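Local coordinates for protein phosphoserine phosphatase (Homo sapiens, PDB 6HYY) that catalyses the hydrolysis of O-phosphoserine to serine and phosphate, probably through the aspartate- and magnesium-dependent chemistry of haloacid dehalogenase-like phosphatases, at residues A12-V17 against K156-L161; V101-G106 against L119-T124. One frame throughout, in Å; residues are numbered along the deposited sequence.

Contacts 1 and 2 lie side by side in the haloacid dehalogenase-like core, their centres about 9 Å apart. Each contributes a strand to one mixed sheet, and those strands, 12-16 and 100-105, are parallel neighbours: probable hydrogen bonds run from F15 N to F102 O and from I104 N to F15 O, both 2.9 Å. Contact 1 packs helix 153-165 against strand 12-16, while contact 2 brings the loop after helix 109-116 against strand 100-105. In chain order the segments run 12-17, 101-106, 119-124, 156-161, contact 2 falling between the halves of contact 1. Both strands run toward the bound serine.

Contact 1: residues A12-V17 against K156-L161; sequences AVCFDV and KVIKLL. With MG (magnesium ion), chain D; SER (serine), chain E.
C14 meets segment 156-161 with its sulfur. SG stands anti to its own carbonyl carbon (chi1 -58°) and projects from the sheet between two helix side chains one turn apart. L161 approaches with one methyl branch, CD1 lying 3.9 Å from C14 SG, and I158 comes somewhat farther off, its CG1 methylene 4.2 Å from the same sulfur. No hydrogen bond joins the segments, and the backbones stay well separated, with 8.1 Å between C14 CA and I158 CA, so the join is a small apolar one made by side chains.

Beyond C14 the strand delivers D16 to the active site. Its carboxylate divides its work: OD2 ligates magnesium at 2.2 Å, whereas OD1 accepts a short hydrogen bond of 2.5 Å from serine OG. With CG anti to the backbone N (chi1 170°), both oxygens are carried past the strand end. T20 also hydrogen-bonds OD2, and K154, from an earlier turn of the same helix, forms a salt bridge with OD1. D16 occupies the position expected of the catalytic nucleophile in this family. V17 N adds a weak hydrogen bond to serine OG, bent to 134° at the hydrogen. The metal is completed by three waters, D175 and the backbone oxygen of D18; water 1, 2.0 Å from magnesium, is placed to donate to serine O, though other acceptors also lie within its reach.

Around this buried join, strand 12-16 is hydrogen-bonded through its backbone to strands 100-105 and 170-174. Helix 153-165 lies over the C14 side of the sheet, where V157 and L161 also touch strand 100-105, while F15 packs against helix 87-96.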
loop_
_atom_site.group_PDB
_atom_site.type_symbol
_atom_site.label_atom_id
_atom_site.label_comp_id
_atom_site.label_asym_id
_atom_site.label_seq_id
_atom_site.Cartn_x
_atom_site.Cartn_y
_atom_site.Cartn_z
ATOM N N ALA A 12 8.986 -11.449 -7.492
ATOM C CA ALA A 12 8.076 -10.930 -6.485
ATOM C C ALA A 12 7.763 -9.480 -6.831
ATOM O O ALA A 12 8.636 -8.739 -7.289
ATOM C CB ALA A 12 8.640 -11.046 -5.060
ATOM N N VAL A 13 6.504 -9.083 -6.642
ATOM C CA VAL A 13 6.092 -7.701 -6.857
ATOM C C VAL A 13 5.374 -7.238 -5.605
ATOM O O VAL A 13 4.447 -7.905 -5.136
ATOM C CB VAL A 13 5.176 -7.566 -8.084
ATOM C CG1 VAL A 13 4.597 -6.137 -8.151
ATOM C CG2 VAL A 13 5.907 -7.914 -9.361
ATOM N N CYS A 14 5.817 -6.119 -5.049
ATOM C CA CYS A 14 5.188 -5.525 -3.877
ATOM C C CYS A 14 4.452 -4.275 -4.320
ATOM O O CYS A 14 5.037 -3.420 -4.987
ATOM C CB CYS A 14 6.198 -5.144 -2.798
ATOM S SG CYS A 14 7.186 -6.538 -2.220
ATOM N N PHE A 15 3.175 -4.187 -3.970
ATOM C CA PHE A 15 2.357 -3.030 -4.290
ATOM C C PHE A 15 2.104 -2.213 -3.037
ATOM O O PHE A 15 1.682 -2.760 -2.010
ATOM C CB PHE A 15 1.000 -3.445 -4.842
ATOM C CG PHE A 15 1.017 -4.016 -6.223
ATOM C CD1 PHE A 15 0.911 -3.198 -7.344
ATOM C CD2 PHE A 15 1.105 -5.390 -6.406
ATOM C CE1 PHE A 15 0.908 -3.729 -8.618
ATOM C CE2 PHE A 15 1.079 -5.941 -7.690
ATOM C CZ PHE A 15 1.006 -5.108 -8.801
ATOM N N ASP A 16 2.328 -0.906 -3.140
ATOM C CA ASP A 16 1.717 0.055 -2.238
ATOM C C ASP A 16 0.195 -0.042 -2.346
ATOM O O ASP A 16 -0.341 -0.281 -3.429
ATOM C CB ASP A 16 2.219 1.449 -2.643
ATOM C CG ASP A 16 1.492 2.585 -1.942
ATOM O OD1 ASP A 16 1.444 2.586 -0.709
ATOM O OD2 ASP A 16 1.012 3.478 -2.651
ATOM N N VAL A 17 -0.506 0.154 -1.226
ATOM C CA VAL A 17 -1.971 0.100 -1.268
ATOM C C VAL A 17 -2.607 1.466 -1.554
ATOM O O VAL A 17 -3.250 1.648 -2.604
ATOM C CB VAL A 17 -2.524 -0.519 0.027
ATOM C CG1 VAL A 17 -4.052 -0.507 0.002
ATOM C CG2 VAL A 17 -1.993 -1.942 0.199
ATOM N N LYS A 156 12.048 -1.798 4.949
ATOM C CA LYS A 156 12.252 -2.828 5.965
ATOM C C LYS A 156 11.463 -4.091 5.636
ATOM O O LYS A 156 11.948 -5.208 5.845
ATOM C CB LYS A 156 11.864 -2.297 7.342
ATOM C CG LYS A 156 12.707 -1.126 7.819
ATOM C CD LYS A 156 12.350 -0.746 9.250
ATOM C CE LYS A 156 13.096 0.509 9.693
ATOM N NZ LYS A 156 12.262 1.745 9.561
ATOM N N VAL A 157 10.234 -3.931 5.140
ATOM C CA VAL A 157 9.447 -5.093 4.736
ATOM C C VAL A 157 10.161 -5.850 3.624
ATOM O O VAL A 157 10.274 -7.079 3.657
ATOM C CB VAL A 157 8.030 -4.664 4.306
ATOM C CG1 VAL A 157 7.298 -5.849 3.653
ATOM C CG2 VAL A 157 7.255 -4.153 5.506
ATOM N N ILE A 158 10.644 -5.129 2.616
ATOM C CA ILE A 158 11.280 -5.788 1.482
ATOM C C ILE A 158 12.543 -6.508 1.935
ATOM O O ILE A 158 12.828 -7.622 1.479
ATOM C CB ILE A 158 11.545 -4.775 0.352
ATOM C CG1 ILE A 158 10.182 -4.339 -0.218
ATOM C CG2 ILE A 158 12.448 -5.384 -0.755
ATOM C CD1 ILE A 158 10.262 -3.331 -1.325
ATOM N N LYS A 159 13.299 -5.899 2.864
ATOM C CA LYS A 159 14.460 -6.585 3.429
ATOM C C LYS A 159 14.051 -7.873 4.127
ATOM O O LYS A 159 14.707 -8.910 3.955
ATOM C CB LYS A 159 15.205 -5.657 4.394
ATOM C CG LYS A 159 16.381 -6.316 5.106
ATOM C CD LYS A 159 17.193 -5.266 5.868
ATOM C CE LYS A 159 18.505 -5.854 6.382
ATOM N NZ LYS A 159 19.341 -4.855 7.104
ATOM N N LEU A 160 12.972 -7.837 4.916
ATOM C CA LEU A 160 12.492 -9.059 5.557
ATOM C C LEU A 160 12.138 -10.119 4.522
ATOM O O LEU A 160 12.450 -11.299 4.709
ATOM C CB LEU A 160 11.283 -8.761 6.443
ATOM C CG LEU A 160 11.473 -7.943 7.723
ATOM C CD1 LEU A 160 10.118 -7.658 8.361
ATOM C CD2 LEU A 160 12.385 -8.668 8.701
ATOM N N LEU A 161 11.499 -9.720 3.418
ATOM C CA LEU A 161 11.108 -10.694 2.397
ATOM C C LEU A 161 12.329 -11.289 1.704
ATOM O O LEU A 161 12.356 -12.487 1.396
ATOM C CB LEU A 161 10.186 -10.035 1.373
ATOM C CG LEU A 161 8.814 -9.655 1.899
ATOM C CD1 LEU A 161 8.095 -8.873 0.797
ATOM C CD2 LEU A 161 8.006 -10.884 2.328
HETATM MG MG MG D . 0.544 5.400 -1.716
HETATM N N SER E . -0.725 4.686 3.669
HETATM C CA SER E . 0.081 3.635 3.060
HETATM C C SER E . 1.554 4.020 3.095
HETATM O O SER E . 2.205 3.967 2.057
HETATM C CB SER E . -0.330 3.391 1.624
HETATM O OG SER E . -0.151 2.060 1.202
HETATM O OXT SER E . 2.122 4.416 4.118
HETATM O O HOH W 1 0.495 5.728 0.294
HETATM O O HOH W 2 2.647 5.896 -1.167
HETATM O O HOH W 3 -0.252 7.497 -1.625
#

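Contact 2: residues V101-G106 against L119-T124; sequences VFLISG and LNIPAT. With SER (serine), chain E.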
loop_
_atom_site.group_PDB
_atom_site.type_symbol
_atom_site.label_atom_id
_atom_site.label_comp_id
_atom_site.label_asym_id
_atom_site.label_seq_id
_atom_site.Cartn_x
_atom_site.Cartn_y
_atom_site.Cartn_z
ATOM N N VAL A 101 3.034 -12.008 -4.978
ATOM C CA VAL A 101 2.510 -10.646 -4.915
ATOM C C VAL A 101 2.236 -10.274 -3.466
ATOM O O VAL A 101 1.602 -11.037 -2.725
ATOM C CB VAL A 101 1.251 -10.516 -5.781
ATOM C CG1 VAL A 101 0.672 -9.089 -5.681
ATOM C CG2 VAL A 101 1.575 -10.872 -7.241
ATOM N N PHE A 102 2.687 -9.080 -3.064
ATOM C CA PHE A 102 2.574 -8.619 -1.689
ATOM C C PHE A 102 1.918 -7.254 -1.687
ATOM O O PHE A 102 2.028 -6.511 -2.659
ATOM C CB PHE A 102 3.948 -8.512 -0.978
ATOM C CG PHE A 102 4.678 -9.822 -0.893
ATOM C CD1 PHE A 102 5.467 -10.249 -1.940
ATOM C CD2 PHE A 102 4.565 -10.616 0.234
ATOM C CE1 PHE A 102 6.133 -11.483 -1.876
ATOM C CE2 PHE A 102 5.200 -11.866 0.299
ATOM C CZ PHE A 102 5.999 -12.279 -0.751
ATOM N N LEU A 103 1.237 -6.944 -0.585
ATOM C CA LEU A 103 0.696 -5.620 -0.340
ATOM C C LEU A 103 1.409 -5.019 0.859
ATOM O O LEU A 103 1.534 -5.675 1.900
ATOM C CB LEU A 103 -0.813 -5.682 -0.082
ATOM C CG LEU A 103 -1.714 -6.261 -1.176
ATOM C CD1 LEU A 103 -3.190 -6.080 -0.767
ATOM C CD2 LEU A 103 -1.443 -5.593 -2.514
ATOM N N ILE A 104 1.876 -3.780 0.720
ATOM C CA ILE A 104 2.568 -3.086 1.802
ATOM C C ILE A 104 1.870 -1.757 2.034
ATOM O O ILE A 104 1.615 -1.008 1.082
ATOM C CB ILE A 104 4.067 -2.858 1.502
ATOM C CG1 ILE A 104 4.733 -4.169 1.095
ATOM C CG2 ILE A 104 4.752 -2.260 2.735
ATOM C CD1 ILE A 104 6.186 -4.003 0.674
ATOM N N SER A 105 1.547 -1.467 3.289
ATOM C CA SER A 105 0.783 -0.257 3.550
ATOM C C SER A 105 1.098 0.305 4.928
ATOM O O SER A 105 1.311 -0.439 5.884
ATOM C CB SER A 105 -0.711 -0.541 3.441
ATOM O OG SER A 105 -1.427 0.679 3.550
ATOM N N GLY A 106 1.105 1.637 5.015
ATOM C CA GLY A 106 1.026 2.337 6.287
ATOM C C GLY A 106 -0.376 2.417 6.863
ATOM O O GLY A 106 -0.547 2.892 7.991
ATOM N N LEU A 119 -8.254 -9.781 -4.128
ATOM C CA LEU A 119 -7.232 -10.019 -5.147
ATOM C C LEU A 119 -6.585 -11.395 -5.028
ATOM O O LEU A 119 -5.545 -11.642 -5.665
ATOM C CB LEU A 119 -6.133 -8.951 -5.055
ATOM C CG LEU A 119 -6.612 -7.516 -5.276
ATOM C CD1 LEU A 119 -5.575 -6.523 -4.728
ATOM C CD2 LEU A 119 -6.856 -7.259 -6.752
ATOM N N ASN A 120 -7.143 -12.273 -4.195
ATOM C CA ASN A 120 -6.592 -13.611 -3.952
ATOM C C ASN A 120 -5.159 -13.570 -3.446
ATOM O O ASN A 120 -4.378 -14.495 -3.699
ATOM C CB ASN A 120 -6.673 -14.467 -5.200
ATOM C CG ASN A 120 -8.050 -14.521 -5.722
ATOM O OD1 ASN A 120 -8.386 -13.835 -6.680
ATOM N ND2 ASN A 120 -8.889 -15.300 -5.056
ATOM N N ILE A 121 -4.823 -12.515 -2.718
ATOM C CA ILE A 121 -3.521 -12.383 -2.075
ATOM C C ILE A 121 -3.664 -12.886 -0.642
ATOM O O ILE A 121 -4.484 -12.337 0.116
ATOM C CB ILE A 121 -3.043 -10.928 -2.107
ATOM C CG1 ILE A 121 -2.825 -10.473 -3.558
ATOM C CG2 ILE A 121 -1.753 -10.756 -1.266
ATOM C CD1 ILE A 121 -2.579 -8.961 -3.698
ATOM N N PRO A 122 -2.904 -13.895 -0.235
ATOM C CA PRO A 122 -3.055 -14.428 1.121
ATOM C C PRO A 122 -2.662 -13.409 2.173
ATOM O O PRO A 122 -1.806 -12.545 1.957
ATOM C CB PRO A 122 -2.106 -15.636 1.137
ATOM C CG PRO A 122 -1.158 -15.397 0.035
ATOM C CD PRO A 122 -1.902 -14.627 -1.024
ATOM N N ALA A 123 -3.295 -13.528 3.342
ATOM C CA ALA A 123 -2.991 -12.629 4.447
ATOM C C ALA A 123 -1.526 -12.683 4.867
ATOM O O ALA A 123 -1.021 -11.692 5.408
ATOM C CB ALA A 123 -3.890 -12.943 5.643
ATOM N N THR A 124 -0.833 -13.805 4.618
ATOM C CA THR A 124 0.605 -13.892 4.868
ATOM C C THR A 124 1.400 -12.888 4.055
ATOM O O THR A 124 2.534 -12.566 4.425
ATOM C CB THR A 124 1.148 -15.291 4.535
ATOM O OG1 THR A 124 0.873 -15.609 3.160
ATOM C CG2 THR A 124 0.523 -16.339 5.429
HETATM N N SER E . -0.725 4.686 3.669
HETATM C CA SER E . 0.081 3.635 3.060
HETATM C C SER E . 1.554 4.020 3.095
HETATM O O SER E . 2.205 3.967 2.057
HETATM C CB SER E . -0.330 3.391 1.624
HETATM O OG SER E . -0.151 2.060 1.202
HETATM O OXT SER E . 2.122 4.416 4.118
#
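The nearest CA atoms across the two segments are V101 CA and I121 CA, 6.9 Å apart, at the start of segment 101-106, and no hydrogen bond crosses between the two segments. I121 closes the gap with two separate branches. Its CD1 methyl reaches between two strand residues, lying 3.8 Å from V101 CG1 and 3.7 Å from L103 CD2; L103 CG is nearly as near. Having CG1 anti to the carbonyl carbon (chi1 -64°) sends this longer arm toward the strand. CG2 serves a different partner, resting 3.7 Å from V101 O. That carbonyl oxygen is also hydrogen-bonded by N125 ND2, so it has a polar partner as well as a methyl beside it. The V101 and I121 side chains cross at about a right angle, while L103 meets I121 at a slant. A116 of helix 109-116 touches both L103 and I121, joining the helix to this apolar cluster.

Farther along the strand, S105 and G106 border the bound serine. S105 OG is 3.0 Å from serine OG and may donate to it, although its one proton has another acceptor within reach, and G106 N lies 3.0 Å from serine CA.

Strand 100-105, helix 109-116 and strand 126-133 form a beta-alpha-beta crossover between parallel neighbours in the sheet, with segment 119-124 as the return loop. This is Rossmann-like topology, and S105, a residue of the serine pocket near the C-terminal end of the strand, matches the serine or threonine of the second haloacid dehalogenase motif.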